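Local coordinates for protein methionyl-tRNA formyltransferase (Clostridium thermocellum, PDB 1ZGH) that probably transfers a formyl group from 10-formyltetrahydrofolate to the methionine carried by initiator tRNA, as methionyl-tRNA formyltransferases do, at residues Q47-E52 with M171-L176; R148-Y153 with S164-N169; Q193-E198 with R216-E221; S200-D205 with E209-Y214. One frame throughout, in Å; residues are numbered along the deposited sequence.

Contact 1 of 4, residues Q47-E52 with M171-L176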
loop_
_atom_site.group_PDB
_atom_site.type_symbol
_atom_site.label_atom_id
_atom_site.label_comp_id
_atom_site.label_asym_id
_atom_site.label_seq_id
_atom_site.Cartn_x
_atom_site.Cartn_y
_atom_site.Cartn_z
ATOM N N GLN A 47 6.250 -0.612 15.332
ATOM C CA GLN A 47 7.033 -0.559 16.601
ATOM C C GLN A 47 6.237 0.139 17.710
ATOM O O GLN A 47 6.204 -0.316 18.854
ATOM C CB GLN A 47 8.374 0.147 16.391
ATOM C CG GLN A 47 9.335 -0.637 15.484
ATOM C CD GLN A 47 10.550 0.160 15.047
ATOM O OE1 GLN A 47 10.535 1.394 15.037
ATOM N NE2 GLN A 47 11.604 -0.545 14.654
ATOM N N LYS A 48 5.569 1.234 17.340
ATOM C CA LYS A 48 4.695 1.965 18.260
ATOM C C LYS A 48 3.543 1.079 18.734
ATOM O O LYS A 48 3.246 1.015 19.943
ATOM C CB LYS A 48 4.164 3.216 17.559
ATOM C CG LYS A 48 3.332 4.104 18.411
ATOM N N PHE A 49 2.916 0.371 17.788
ATOM C CA PHE A 49 1.799 -0.524 18.102
ATOM C C PHE A 49 2.260 -1.651 19.038
ATOM O O PHE A 49 1.557 -2.002 20.011
ATOM C CB PHE A 49 1.171 -1.100 16.822
ATOM C CG PHE A 49 0.036 -2.029 17.091
ATOM C CD1 PHE A 49 0.276 -3.374 17.383
ATOM C CD2 PHE A 49 -1.275 -1.570 17.102
ATOM C CE1 PHE A 49 -0.774 -4.249 17.683
ATOM C CE2 PHE A 49 -2.331 -2.450 17.411
ATOM C CZ PHE A 49 -2.061 -3.789 17.712
ATOM N N LYS A 50 3.440 -2.205 18.772
ATOM C CA LYS A 50 3.981 -3.295 19.634
ATOM C C LYS A 50 4.203 -2.818 21.083
ATOM O O LYS A 50 3.850 -3.509 22.027
ATOM C CB LYS A 50 5.293 -3.830 19.045
ATOM C CG LYS A 50 6.078 -4.765 19.965
ATOM C CD LYS A 50 7.397 -5.211 19.344
ATOM C CE LYS A 50 8.137 -6.120 20.324
ATOM N NZ LYS A 50 8.840 -7.204 19.634
ATOM N N LYS A 51 4.822 -1.656 21.239
ATOM C CA LYS A 51 5.059 -1.069 22.548
ATOM C C LYS A 51 3.764 -0.730 23.285
ATOM O O LYS A 51 3.624 -1.034 24.475
ATOM C CB LYS A 51 5.911 0.184 22.425
ATOM N N GLU A 52 2.824 -0.090 22.602
ATOM C CA GLU A 52 1.581 0.308 23.265
ATOM C C GLU A 52 0.685 -0.862 23.670
ATOM O O GLU A 52 -0.114 -0.733 24.592
ATOM C CB GLU A 52 0.815 1.314 22.416
ATOM C CG GLU A 52 1.547 2.649 22.280
ATOM C CD GLU A 52 0.941 3.552 21.230
ATOM O OE1 GLU A 52 0.104 3.073 20.421
ATOM O OE2 GLU A 52 1.329 4.749 21.186
HETATM N N MSE A 171 -8.185 0.088 12.081
HETATM C CA MSE A 171 -8.501 -1.217 11.517
HETATM C C MSE A 171 -7.914 -2.418 12.285
HETATM O O MSE A 171 -8.646 -3.364 12.585
HETATM C CB MSE A 171 -8.138 -1.274 10.034
HETATM C CG MSE A 171 -8.859 -0.205 9.225
HETATM SE SE MSE A 171 -8.486 -0.347 7.328
HETATM C CE MSE A 171 -9.837 -1.695 6.822
ATOM N N ILE A 172 -6.617 -2.386 12.569
ATOM C CA ILE A 172 -5.963 -3.448 13.302
ATOM C C ILE A 172 -6.593 -3.648 14.703
ATOM O O ILE A 172 -6.991 -4.752 15.016
ATOM C CB ILE A 172 -4.409 -3.318 13.300
ATOM C CG1 ILE A 172 -3.887 -3.698 11.900
ATOM C CG2 ILE A 172 -3.769 -4.283 14.321
ATOM C CD1 ILE A 172 -2.389 -3.555 11.693
ATOM N N PRO A 173 -6.735 -2.586 15.517
ATOM C CA PRO A 173 -7.440 -2.757 16.808
ATOM C C PRO A 173 -8.846 -3.374 16.715
ATOM O O PRO A 173 -9.212 -4.230 17.534
ATOM C CB PRO A 173 -7.511 -1.332 17.354
ATOM C CG PRO A 173 -6.339 -0.661 16.747
ATOM C CD PRO A 173 -6.267 -1.202 15.348
ATOM N N GLU A 174 -9.626 -2.941 15.737
ATOM C CA GLU A 174 -10.968 -3.497 15.520
ATOM C C GLU A 174 -10.925 -4.973 15.133
ATOM O O GLU A 174 -11.642 -5.814 15.720
ATOM C CB GLU A 174 -11.714 -2.709 14.438
ATOM C CG GLU A 174 -12.957 -3.443 13.914
ATOM C CD GLU A 174 -14.202 -2.607 14.026
ATOM O OE1 GLU A 174 -14.855 -2.357 12.986
ATOM O OE2 GLU A 174 -14.525 -2.210 15.167
ATOM N N LEU A 175 -10.102 -5.286 14.140
ATOM C CA LEU A 175 -9.889 -6.680 13.731
ATOM C C LEU A 175 -9.509 -7.611 14.885
ATOM O O LEU A 175 -10.116 -8.677 15.040
ATOM C CB LEU A 175 -8.815 -6.784 12.652
ATOM C CG LEU A 175 -8.599 -8.197 12.090
ATOM C CD1 LEU A 175 -9.701 -8.548 11.124
ATOM C CD2 LEU A 175 -7.242 -8.302 11.398
ATOM N N LEU A 176 -8.498 -7.234 15.663
ATOM C CA LEU A 176 -8.000 -8.102 16.757
ATOM C C LEU A 176 -9.005 -8.175 17.915
ATOM O O LEU A 176 -9.065 -9.167 18.624
ATOM C CB LEU A 176 -6.614 -7.641 17.261
ATOM C CG LEU A 176 -5.477 -7.579 16.213
ATOM C CD1 LEU A 176 -4.152 -7.065 16.804
ATOM C CD2 LEU A 176 -5.270 -8.933 15.544
#
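Phe49 of helix 40-52 and Ile172 of helix 156-178 face each other where the axes of the two short segments pass 12.9 Å apart, their N-to-C directions differing by 44°. That is a wide spacing for two helices, and the phenylalanine spans it. Its CG stands anti to the backbone N (chi1 179°), which sends the ring out toward helix 156-178. The far end of the ring does the touching: Phe49 CZ lies 3.8 Å from Ile172 CG2, the short branch of the isoleucine. One turn further along, the side chains of Leu176 and Phe49 come at each other from opposite directions, with Leu176 CD1 4.0 Å from Phe49 CZ. Both aliphatic groups approach the ring at a slant. Pro173 meets it differently, with CG near the ring plane and 4.4 Å from Phe49 CE2, a looser contact on the outer side. No hydrogen bond crosses here; the join is apolar, and Phe49, Ile172 and Leu176 are all buried. Pro173 also marks a kink in its helix, since its N has no proton for the preceding turn. Phe49 also touches Ile33 and Ile35 of strand 31-36, which continue the apolar layer, while Ile172 rests on Leu82 of strand 80-83. Two neighbouring helices packed on one face of a mixed, mainly parallel sheet are characteristic of the Rossmann-like alpha/beta fold of the formyltransferase domain.

Contact 2 of 4, residues R148-Y153 with S164-N169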
loop_
_atom_site.group_PDB
_atom_site.type_symbol
_atom_site.label_atom_id
_atom_site.label_comp_id
_atom_site.label_asym_id
_atom_site.label_seq_id
_atom_site.Cartn_x
_atom_site.Cartn_y
_atom_site.Cartn_z
ATOM N N ARG A 148 -12.590 0.904 5.294
ATOM C CA ARG A 148 -12.584 2.276 5.816
ATOM C C ARG A 148 -12.286 3.258 4.682
ATOM O O ARG A 148 -11.546 2.910 3.762
ATOM C CB ARG A 148 -11.535 2.440 6.921
ATOM C CG ARG A 148 -11.802 1.633 8.184
ATOM C CD ARG A 148 -12.988 2.156 8.974
ATOM N NE ARG A 148 -13.338 1.252 10.083
ATOM C CZ ARG A 148 -14.376 0.417 10.114
ATOM N NH1 ARG A 148 -15.239 0.326 9.106
ATOM N NH2 ARG A 148 -14.579 -0.336 11.192
ATOM N N ASP A 149 -12.853 4.466 4.746
ATOM C CA ASP A 149 -12.606 5.504 3.739
ATOM C C ASP A 149 -11.177 6.071 3.784
ATOM O O ASP A 149 -10.539 6.134 4.863
ATOM C CB ASP A 149 -13.575 6.683 3.898
ATOM C CG ASP A 149 -15.029 6.310 3.615
ATOM O OD1 ASP A 149 -15.297 5.381 2.809
ATOM O OD2 ASP A 149 -15.912 6.961 4.213
ATOM N N LEU A 150 -10.689 6.468 2.610
ATOM C CA LEU A 150 -9.366 7.067 2.444
ATOM C C LEU A 150 -9.389 8.124 1.345
ATOM O O LEU A 150 -9.775 7.844 0.203
ATOM C CB LEU A 150 -8.316 6.000 2.086
ATOM C CG LEU A 150 -6.895 6.521 1.800
ATOM C CD1 LEU A 150 -6.162 7.120 3.024
ATOM C CD2 LEU A 150 -6.077 5.461 1.149
ATOM N N ASP A 151 -8.953 9.331 1.691
ATOM C CA ASP A 151 -8.785 10.407 0.723
ATOM C C ASP A 151 -7.446 10.298 -0.027
ATOM O O ASP A 151 -6.428 9.904 0.546
ATOM C CB ASP A 151 -8.861 11.753 1.452
ATOM C CG ASP A 151 -10.259 12.030 2.056
ATOM O OD1 ASP A 151 -11.291 11.715 1.407
ATOM O OD2 ASP A 151 -10.311 12.613 3.166
ATOM N N LEU A 152 -7.449 10.682 -1.309
ATOM C CA LEU A 152 -6.284 10.524 -2.178
ATOM C C LEU A 152 -5.663 11.860 -2.680
ATOM O O LEU A 152 -5.056 11.916 -3.753
ATOM C CB LEU A 152 -6.664 9.634 -3.381
ATOM C CG LEU A 152 -7.101 8.199 -3.040
ATOM C CD1 LEU A 152 -7.447 7.468 -4.334
ATOM C CD2 LEU A 152 -6.024 7.446 -2.307
ATOM N N TYR A 153 -5.794 12.924 -1.894
ATOM C CA TYR A 153 -5.069 14.146 -2.172
ATOM C C TYR A 153 -3.628 14.065 -1.621
ATOM O O TYR A 153 -3.383 13.345 -0.620
ATOM C CB TYR A 153 -5.762 15.340 -1.539
ATOM C CG TYR A 153 -7.041 15.786 -2.164
ATOM C CD1 TYR A 153 -7.063 16.793 -3.151
ATOM C CD2 TYR A 153 -8.256 15.246 -1.748
ATOM C CE1 TYR A 153 -8.288 17.221 -3.718
ATOM C CE2 TYR A 153 -9.457 15.692 -2.309
ATOM C CZ TYR A 153 -9.456 16.659 -3.294
ATOM O OH TYR A 153 -10.663 17.058 -3.787
ATOM N N SER A 164 -1.735 4.310 6.500
ATOM C CA SER A 164 -1.048 3.577 7.566
ATOM C C SER A 164 -1.649 3.937 8.920
ATOM O O SER A 164 -1.904 3.050 9.762
ATOM C CB SER A 164 0.458 3.858 7.532
ATOM O OG SER A 164 1.159 3.000 8.420
ATOM N N LYS A 165 -1.894 5.235 9.125
ATOM C CA LYS A 165 -2.514 5.700 10.351
ATOM C C LYS A 165 -3.927 5.099 10.545
ATOM O O LYS A 165 -4.271 4.690 11.641
ATOM C CB LYS A 165 -2.502 7.223 10.423
ATOM C CG LYS A 165 -3.079 7.829 11.672
ATOM C CD LYS A 165 -2.687 9.345 11.838
ATOM C CE LYS A 165 -3.560 10.069 12.822
ATOM N NZ LYS A 165 -2.970 11.408 13.238
ATOM N N ILE A 166 -4.721 5.018 9.482
ATOM C CA ILE A 166 -6.038 4.366 9.542
ATOM C C ILE A 166 -5.907 2.874 9.871
ATOM O O ILE A 166 -6.674 2.338 10.679
ATOM C CB ILE A 166 -6.832 4.587 8.209
ATOM C CG1 ILE A 166 -7.192 6.076 8.088
ATOM C CG2 ILE A 166 -8.100 3.681 8.149
ATOM C CD1 ILE A 166 -7.763 6.554 6.707
ATOM N N ILE A 167 -4.928 2.212 9.265
ATOM C CA ILE A 167 -4.748 0.799 9.430
ATOM C C ILE A 167 -4.347 0.478 10.886
ATOM O O ILE A 167 -4.919 -0.427 11.549
ATOM C CB ILE A 167 -3.717 0.250 8.435
ATOM C CG1 ILE A 167 -4.347 0.198 7.039
ATOM C CG2 ILE A 167 -3.250 -1.166 8.831
ATOM C CD1 ILE A 167 -3.330 -0.051 5.895
ATOM N N PHE A 168 -3.377 1.229 11.382
ATOM C CA PHE A 168 -2.827 0.985 12.720
ATOM C C PHE A 168 -3.682 1.500 13.867
ATOM O O PHE A 168 -3.718 0.852 14.925
ATOM C CB PHE A 168 -1.401 1.524 12.846
ATOM C CG PHE A 168 -0.364 0.600 12.242
ATOM C CD1 PHE A 168 0.088 -0.491 12.951
ATOM C CD2 PHE A 168 0.138 0.823 10.964
ATOM C CE1 PHE A 168 1.039 -1.371 12.405
ATOM C CE2 PHE A 168 1.099 -0.034 10.399
ATOM C CZ PHE A 168 1.555 -1.149 11.150
ATOM N N ASN A 169 -4.369 2.619 13.674
ATOM C CA ASN A 169 -5.120 3.224 14.791
ATOM C C ASN A 169 -6.556 2.738 14.850
ATOM O O ASN A 169 -7.131 2.691 15.921
ATOM C CB ASN A 169 -5.082 4.749 14.722
ATOM C CG ASN A 169 -3.680 5.328 14.995
ATOM O OD1 ASN A 169 -2.720 4.602 15.289
ATOM N ND2 ASN A 169 -3.579 6.642 14.928
#
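Ile166 points from helix 156-178 down onto strand 144-151, and its two branches separate over three consecutive residues of the strand. The short branch, CG2, takes the upstream side and lies 3.9 Å from Arg148 CB. The long branch carries the rest: with CG1 beside the backbone N and the chain extended beyond it (chi2 169°), CD1 reaches forward to the strand backbone, 3.4 Å from Asp149 O. The same methyl meets Leu150 CD1 at 4.1 Å, the leucine and isoleucine side chains passing at a slant. Asp149 therefore takes part through its carbonyl alone; its CB points away from the helix, and its carboxylate OD1 forms a salt bridge with Lys129. Arg148 begins toward the helix and then turns off. The bend at its second torsion (chi2 -70°) leaves the aliphatic root against Ile166 and carries the guanidinium along the helix, where NE pairs with Asp170 OD1 and NH2 with Glu174 OE1. Two carboxylates thus hold the charged end, probably limiting its rotation. Contacts between the segments are apolar or van der Waals, without a hydrogen bond. The segment axes approach to 9.8 Å and run nearly antiparallel, at 158°, as expected when a strand is followed by a helix that doubles back over the sheet. Strand 144-151 is the outermost strand on its side, hydrogen-bonded to strand 127-134 through Arg148 with Ile130 and Leu150 with Thr128; this part of helix 156-178 lies over the edge strand, with helix 40-52 packed beside it through Phe168.

Contact 3 of 4, residues Q193-E198 with R216-E221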
loop_
_atom_site.group_PDB
_atom_site.type_symbol
_atom_site.label_atom_id
_atom_site.label_comp_id
_atom_site.label_asym_id
_atom_site.label_seq_id
_atom_site.Cartn_x
_atom_site.Cartn_y
_atom_site.Cartn_z
ATOM N N GLN A 193 -3.289 -3.449 -13.170
ATOM C CA GLN A 193 -1.981 -4.026 -13.450
ATOM C C GLN A 193 -0.875 -3.289 -12.717
ATOM O O GLN A 193 -0.962 -2.077 -12.477
ATOM C CB GLN A 193 -1.705 -3.953 -14.938
ATOM C CG GLN A 193 -2.794 -4.565 -15.751
ATOM C CD GLN A 193 -2.393 -4.819 -17.187
ATOM O OE1 GLN A 193 -2.714 -4.021 -18.080
ATOM N NE2 GLN A 193 -1.703 -5.944 -17.428
ATOM N N ARG A 194 0.171 -4.037 -12.377
ATOM C CA ARG A 194 1.321 -3.492 -11.716
ATOM C C ARG A 194 2.017 -2.560 -12.692
ATOM O O ARG A 194 2.177 -2.876 -13.849
ATOM C CB ARG A 194 2.268 -4.585 -11.217
ATOM C CG ARG A 194 3.307 -4.009 -10.241
ATOM N N ARG A 195 2.369 -1.364 -12.240
ATOM C CA ARG A 195 2.982 -0.399 -13.145
ATOM C C ARG A 195 4.499 -0.645 -13.164
ATOM O O ARG A 195 5.065 -1.021 -12.154
ATOM C CB ARG A 195 2.583 1.043 -12.739
ATOM C CG ARG A 195 1.149 1.388 -13.280
ATOM C CD ARG A 195 0.568 2.773 -12.900
ATOM N NE ARG A 195 1.234 3.895 -13.618
ATOM C CZ ARG A 195 2.379 4.428 -13.216
ATOM N NH1 ARG A 195 2.947 3.997 -12.131
ATOM N NH2 ARG A 195 2.969 5.384 -13.902
ATOM N N LYS A 196 5.131 -0.488 -14.324
ATOM C CA LYS A 196 6.593 -0.596 -14.459
ATOM C C LYS A 196 7.276 0.798 -14.298
ATOM O O LYS A 196 6.623 1.815 -14.421
ATOM C CB LYS A 196 6.939 -1.206 -15.820
ATOM C CG LYS A 196 6.373 -2.615 -16.033
ATOM N N PRO A 197 8.581 0.834 -13.952
ATOM C CA PRO A 197 9.330 2.109 -13.879
ATOM C C PRO A 197 9.259 2.981 -15.135
ATOM O O PRO A 197 9.204 4.198 -15.040
ATOM C CB PRO A 197 10.775 1.663 -13.650
ATOM C CG PRO A 197 10.662 0.315 -12.962
ATOM C CD PRO A 197 9.394 -0.325 -13.513
ATOM N N GLU A 198 9.238 2.357 -16.313
ATOM C CA GLU A 198 9.107 3.105 -17.565
ATOM C C GLU A 198 7.794 3.904 -17.661
ATOM O O GLU A 198 7.728 4.905 -18.375
ATOM C CB GLU A 198 9.207 2.158 -18.756
ATOM C CG GLU A 198 10.539 1.404 -18.871
ATOM C CD GLU A 198 10.797 0.304 -17.789
ATOM O OE1 GLU A 198 9.870 -0.192 -17.101
ATOM O OE2 GLU A 198 11.980 -0.076 -17.645
ATOM N N ARG A 216 3.029 13.882 -8.161
ATOM C CA ARG A 216 2.672 13.580 -6.774
ATOM C C ARG A 216 2.485 12.070 -6.488
ATOM O O ARG A 216 2.861 11.620 -5.418
ATOM C CB ARG A 216 1.434 14.329 -6.322
ATOM C CG ARG A 216 0.089 13.750 -6.788
ATOM C CD ARG A 216 -0.976 14.782 -6.537
ATOM N NE ARG A 216 -2.277 14.426 -7.096
ATOM C CZ ARG A 216 -3.191 13.676 -6.493
ATOM N NH1 ARG A 216 -3.005 13.175 -5.268
ATOM N NH2 ARG A 216 -4.328 13.471 -7.099
HETATM N N MSE A 217 1.923 11.335 -7.449
HETATM C CA MSE A 217 1.557 9.925 -7.256
HETATM C C MSE A 217 2.802 9.036 -7.240
HETATM O O MSE A 217 2.737 7.930 -6.734
HETATM C CB MSE A 217 0.562 9.420 -8.292
HETATM C CG MSE A 217 1.172 8.971 -9.632
HETATM SE SE MSE A 217 -0.189 8.587 -10.970
HETATM C CE MSE A 217 1.012 7.637 -12.331
ATOM N N LEU A 218 3.915 9.545 -7.783
ATOM C CA LEU A 218 5.217 8.877 -7.746
ATOM C C LEU A 218 6.257 9.428 -6.754
ATOM O O LEU A 218 7.411 8.953 -6.733
ATOM C CB LEU A 218 5.783 8.841 -9.171
ATOM C CG LEU A 218 4.890 8.071 -10.144
ATOM C CD1 LEU A 218 5.177 8.442 -11.597
ATOM C CD2 LEU A 218 4.980 6.595 -9.935
ATOM N N ASP A 219 5.840 10.402 -5.930
ATOM C CA ASP A 219 6.657 11.093 -4.964
ATOM C C ASP A 219 6.514 10.417 -3.601
ATOM O O ASP A 219 5.716 10.815 -2.748
ATOM C CB ASP A 219 6.275 12.566 -4.970
ATOM C CG ASP A 219 7.203 13.450 -4.161
ATOM O OD1 ASP A 219 8.189 12.965 -3.518
ATOM O OD2 ASP A 219 6.918 14.672 -4.121
ATOM N N GLY A 220 7.322 9.378 -3.401
ATOM C CA GLY A 220 7.326 8.658 -2.129
ATOM C C GLY A 220 8.454 7.651 -2.039
ATOM O O GLY A 220 8.997 7.233 -3.058
ATOM N N GLU A 221 8.747 7.238 -0.808
ATOM C CA GLU A 221 9.892 6.409 -0.494
ATOM C C GLU A 221 9.868 5.174 -1.356
ATOM O O GLU A 221 8.890 4.392 -1.331
ATOM C CB GLU A 221 9.857 6.062 1.004
ATOM C CG GLU A 221 11.011 5.291 1.553
ATOM C CD GLU A 221 10.790 5.056 3.021
ATOM O OE1 GLU A 221 10.835 6.072 3.805
ATOM O OE2 GLU A 221 10.495 3.885 3.352
#
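Arg195 lays one face of its guanidinium against the terminal methyl of Met217, a selenomethionine in this model, and this is the tight part of the contact. Met217 CE sits 3.4 Å above the guanidinium plane, offset toward its rim. The closest atom is Arg195 NH2, at 3.4 Å from Met217 CE, while Arg195 CZ follows at 3.6 Å from the same methyl. The two side chains cross at about a right angle. Met217 gets there with CG wedged between the backbone N and the carbonyl carbon (chi1 83°) and an extended chain beyond, so that the methyl tip does the touching. Leu218 adds a looser touch: its CD2 approaches Arg195 NH1 obliquely, at 4.0 Å. No hydrogen bond joins the two segments; the guanidinium takes its charge partner from outside, with NE in a salt bridge to Glu122 OE2, which probably helps to hold the plane where the methyl can cover it. Met217 and Leu218 are buried, but further along, in a short 3-10 segment, Pro197 and Glu198 are exposed and turn no side chain to segment 216-221. The contact thus ties the loop after strand 191-192 to the end of helix 208-217. Helix 116-122 lies alongside: its Gln118 meets Arg195 and Leu218 and donates from NE2 to Met217 O, and its Ile121 packs on Met217.

Contact 4 of 4, residues S200-D205 with E209-Y214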
loop_
_atom_site.group_PDB
_atom_site.type_symbol
_atom_site.label_atom_id
_atom_site.label_comp_id
_atom_site.label_asym_id
_atom_site.label_seq_id
_atom_site.Cartn_x
_atom_site.Cartn_y
_atom_site.Cartn_z
ATOM N N SER A 200 6.542 5.732 -15.489
ATOM C CA SER A 200 6.759 7.043 -14.852
ATOM C C SER A 200 6.984 8.233 -15.800
ATOM O O SER A 200 6.980 9.393 -15.370
ATOM C CB SER A 200 7.951 6.928 -13.912
ATOM O OG SER A 200 7.625 6.079 -12.842
ATOM N N GLU A 201 7.164 7.956 -17.090
ATOM C CA GLU A 201 7.438 8.972 -18.081
ATOM C C GLU A 201 6.186 9.816 -18.345
ATOM O O GLU A 201 5.125 9.271 -18.611
ATOM C CB GLU A 201 7.946 8.344 -19.402
ATOM C CG GLU A 201 8.544 9.394 -20.340
ATOM C CD GLU A 201 9.078 8.837 -21.653
ATOM O OE1 GLU A 201 9.043 7.613 -21.857
ATOM O OE2 GLU A 201 9.544 9.641 -22.482
ATOM N N ILE A 202 6.321 11.131 -18.231
ATOM C CA ILE A 202 5.241 12.080 -18.472
ATOM C C ILE A 202 5.224 12.379 -19.989
ATOM O O ILE A 202 6.280 12.693 -20.566
ATOM C CB ILE A 202 5.501 13.389 -17.743
ATOM C CG1 ILE A 202 5.469 13.204 -16.214
ATOM C CG2 ILE A 202 4.550 14.502 -18.192
ATOM C CD1 ILE A 202 6.203 14.333 -15.472
ATOM N N SER A 203 4.046 12.322 -20.608
ATOM C CA SER A 203 3.902 12.685 -22.019
ATOM C C SER A 203 3.716 14.172 -22.194
ATOM O O SER A 203 3.057 14.808 -21.368
ATOM C CB SER A 203 2.702 11.948 -22.614
ATOM O OG SER A 203 2.255 12.552 -23.810
ATOM N N PRO A 204 4.226 14.746 -23.317
ATOM C CA PRO A 204 3.948 16.150 -23.560
ATOM C C PRO A 204 2.467 16.455 -23.824
ATOM O O PRO A 204 2.086 17.617 -23.791
ATOM C CB PRO A 204 4.811 16.475 -24.797
ATOM C CG PRO A 204 4.991 15.236 -25.467
ATOM C CD PRO A 204 5.038 14.170 -24.406
ATOM N N ASP A 205 1.643 15.439 -24.038
ATOM C CA ASP A 205 0.210 15.633 -24.321
ATOM C C ASP A 205 -0.671 15.653 -23.057
ATOM O O ASP A 205 -1.883 15.859 -23.146
ATOM C CB ASP A 205 -0.277 14.492 -25.199
ATOM C CG ASP A 205 0.324 14.528 -26.578
ATOM O OD1 ASP A 205 0.600 15.640 -27.106
ATOM O OD2 ASP A 205 0.511 13.431 -27.126
ATOM N N GLU A 209 -2.924 19.372 -14.889
ATOM C CA GLU A 209 -3.383 18.629 -13.700
ATOM C C GLU A 209 -2.914 17.187 -13.780
ATOM O O GLU A 209 -2.551 16.619 -12.758
ATOM C CB GLU A 209 -4.912 18.622 -13.500
ATOM C CG GLU A 209 -5.272 17.936 -12.100
ATOM C CD GLU A 209 -6.663 18.300 -11.586
ATOM O OE1 GLU A 209 -7.390 19.033 -12.299
ATOM O OE2 GLU A 209 -7.028 17.862 -10.461
ATOM N N LYS A 210 -2.904 16.597 -14.984
ATOM C CA LYS A 210 -2.405 15.221 -15.130
ATOM C C LYS A 210 -0.908 15.136 -14.847
ATOM O O LYS A 210 -0.453 14.185 -14.219
ATOM C CB LYS A 210 -2.718 14.652 -16.514
ATOM C CG LYS A 210 -2.424 13.159 -16.639
ATOM N N ILE A 211 -0.139 16.132 -15.296
ATOM C CA ILE A 211 1.285 16.241 -14.934
ATOM C C ILE A 211 1.476 16.303 -13.425
ATOM O O ILE A 211 2.287 15.543 -12.853
ATOM C CB ILE A 211 2.017 17.388 -15.650
ATOM C CG1 ILE A 211 2.030 17.162 -17.155
ATOM C CG2 ILE A 211 3.464 17.504 -15.157
ATOM C CD1 ILE A 211 2.520 18.367 -17.948
ATOM N N TYR A 212 0.703 17.173 -12.773
ATOM C CA TYR A 212 0.701 17.292 -11.324
ATOM C C TYR A 212 0.412 15.928 -10.638
ATOM O O TYR A 212 1.144 15.538 -9.719
ATOM C CB TYR A 212 -0.324 18.337 -10.904
ATOM C CG TYR A 212 -0.470 18.555 -9.412
ATOM C CD1 TYR A 212 0.446 19.339 -8.722
ATOM C CD2 TYR A 212 -1.531 17.982 -8.696
ATOM C CE1 TYR A 212 0.307 19.541 -7.404
ATOM C CE2 TYR A 212 -1.674 18.161 -7.367
ATOM C CZ TYR A 212 -0.746 18.951 -6.704
ATOM O OH TYR A 212 -0.884 19.221 -5.370
ATOM N N ASP A 213 -0.623 15.232 -11.120
ATOM C CA ASP A 213 -1.009 13.899 -10.601
ATOM C C ASP A 213 0.129 12.940 -10.741
ATOM O O ASP A 213 0.434 12.244 -9.791
ATOM C CB ASP A 213 -2.278 13.369 -11.268
ATOM C CG ASP A 213 -3.521 14.088 -10.798
ATOM O OD1 ASP A 213 -3.459 14.708 -9.725
ATOM O OD2 ASP A 213 -4.548 14.058 -11.502
ATOM N N TYR A 214 0.758 12.896 -11.926
ATOM C CA TYR A 214 1.937 12.006 -12.153
ATOM C C TYR A 214 3.099 12.261 -11.179
ATOM O O TYR A 214 3.636 11.346 -10.581
ATOM C CB TYR A 214 2.434 12.071 -13.611
ATOM C CG TYR A 214 1.903 10.935 -14.451
ATOM C CD1 TYR A 214 0.534 10.803 -14.687
ATOM C CD2 TYR A 214 2.772 9.996 -15.020
ATOM C CE1 TYR A 214 0.038 9.736 -15.444
ATOM C CE2 TYR A 214 2.288 8.925 -15.791
ATOM C CZ TYR A 214 0.926 8.808 -15.987
ATOM O OH TYR A 214 0.433 7.804 -16.770
#
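Within the C-terminal domain, which in relatives of this enzyme forms an OB-like barrel, Ile202 of an extended loop packs against Ile211 and Tyr214 of helix 208-217, the helix that follows after a short turn. The two isoleucines cross at about a right angle. Ile202 CG2 meets Ile211 CG1 at 3.8 Å, so a short branch of one rests on the long branch of the other. The remaining branch of Ile202, CG1, goes toward the next turn of the helix and lies 4.2 Å from Tyr214 CB, the Ile202 and Tyr214 side chains sliding past each other in opposite directions. Tyr214 itself leans along the loop backbone: its first torsion is skewed (chi1 -98°), and the ring ends beside two carbonyls. Ser200 O lies at the ring edge, near its plane, 4.3 Å from Tyr214 CD2, while Glu201 O comes in more obliquely, 4.0 Å from Tyr214 CE2. These are packing contacts, and no hydrogen bond links loop to helix. Phe206, in the turn, meets the tyrosine ring with the planes at about 55°. The loop is also bound to strand 227-230, Ser200 and Ile202 both sharing backbone hydrogen bonds with Phe227, and Ile202 also touches Phe237 of strand 233-243. Ile202 thereby joins helix and sheet. Before the chain turns into the helix it is pinned by an ST turn, with Asp205 N donating to Ser203 OG over 3.0 Å, nearly straight at 165°.

The four contacts fall into two pairs along the molecule. Contacts 1 and 2 share helix 156-178, their centres 14 Å apart; Ile172 N reaches back to Ile167 O at 2.8 Å, a probable hydrogen bond that fits the wider turn just before the Pro173 kink. Contacts 3 and 4 share helix 208-217, with centres 12 Å apart, and Leu218 CD1 packs 3.6 Å from Ser200 OG. Between the pairs, Leu152 O and Arg216 NH1 probably hydrogen-bond at 2.8 Å, joining contact 2 to contact 3. Contacts 1 and 4 are farthest apart, about 38 Å between centres. Catalysis in this family belongs to the formyltransferase domain, where contacts 1 and 2 are structural packing.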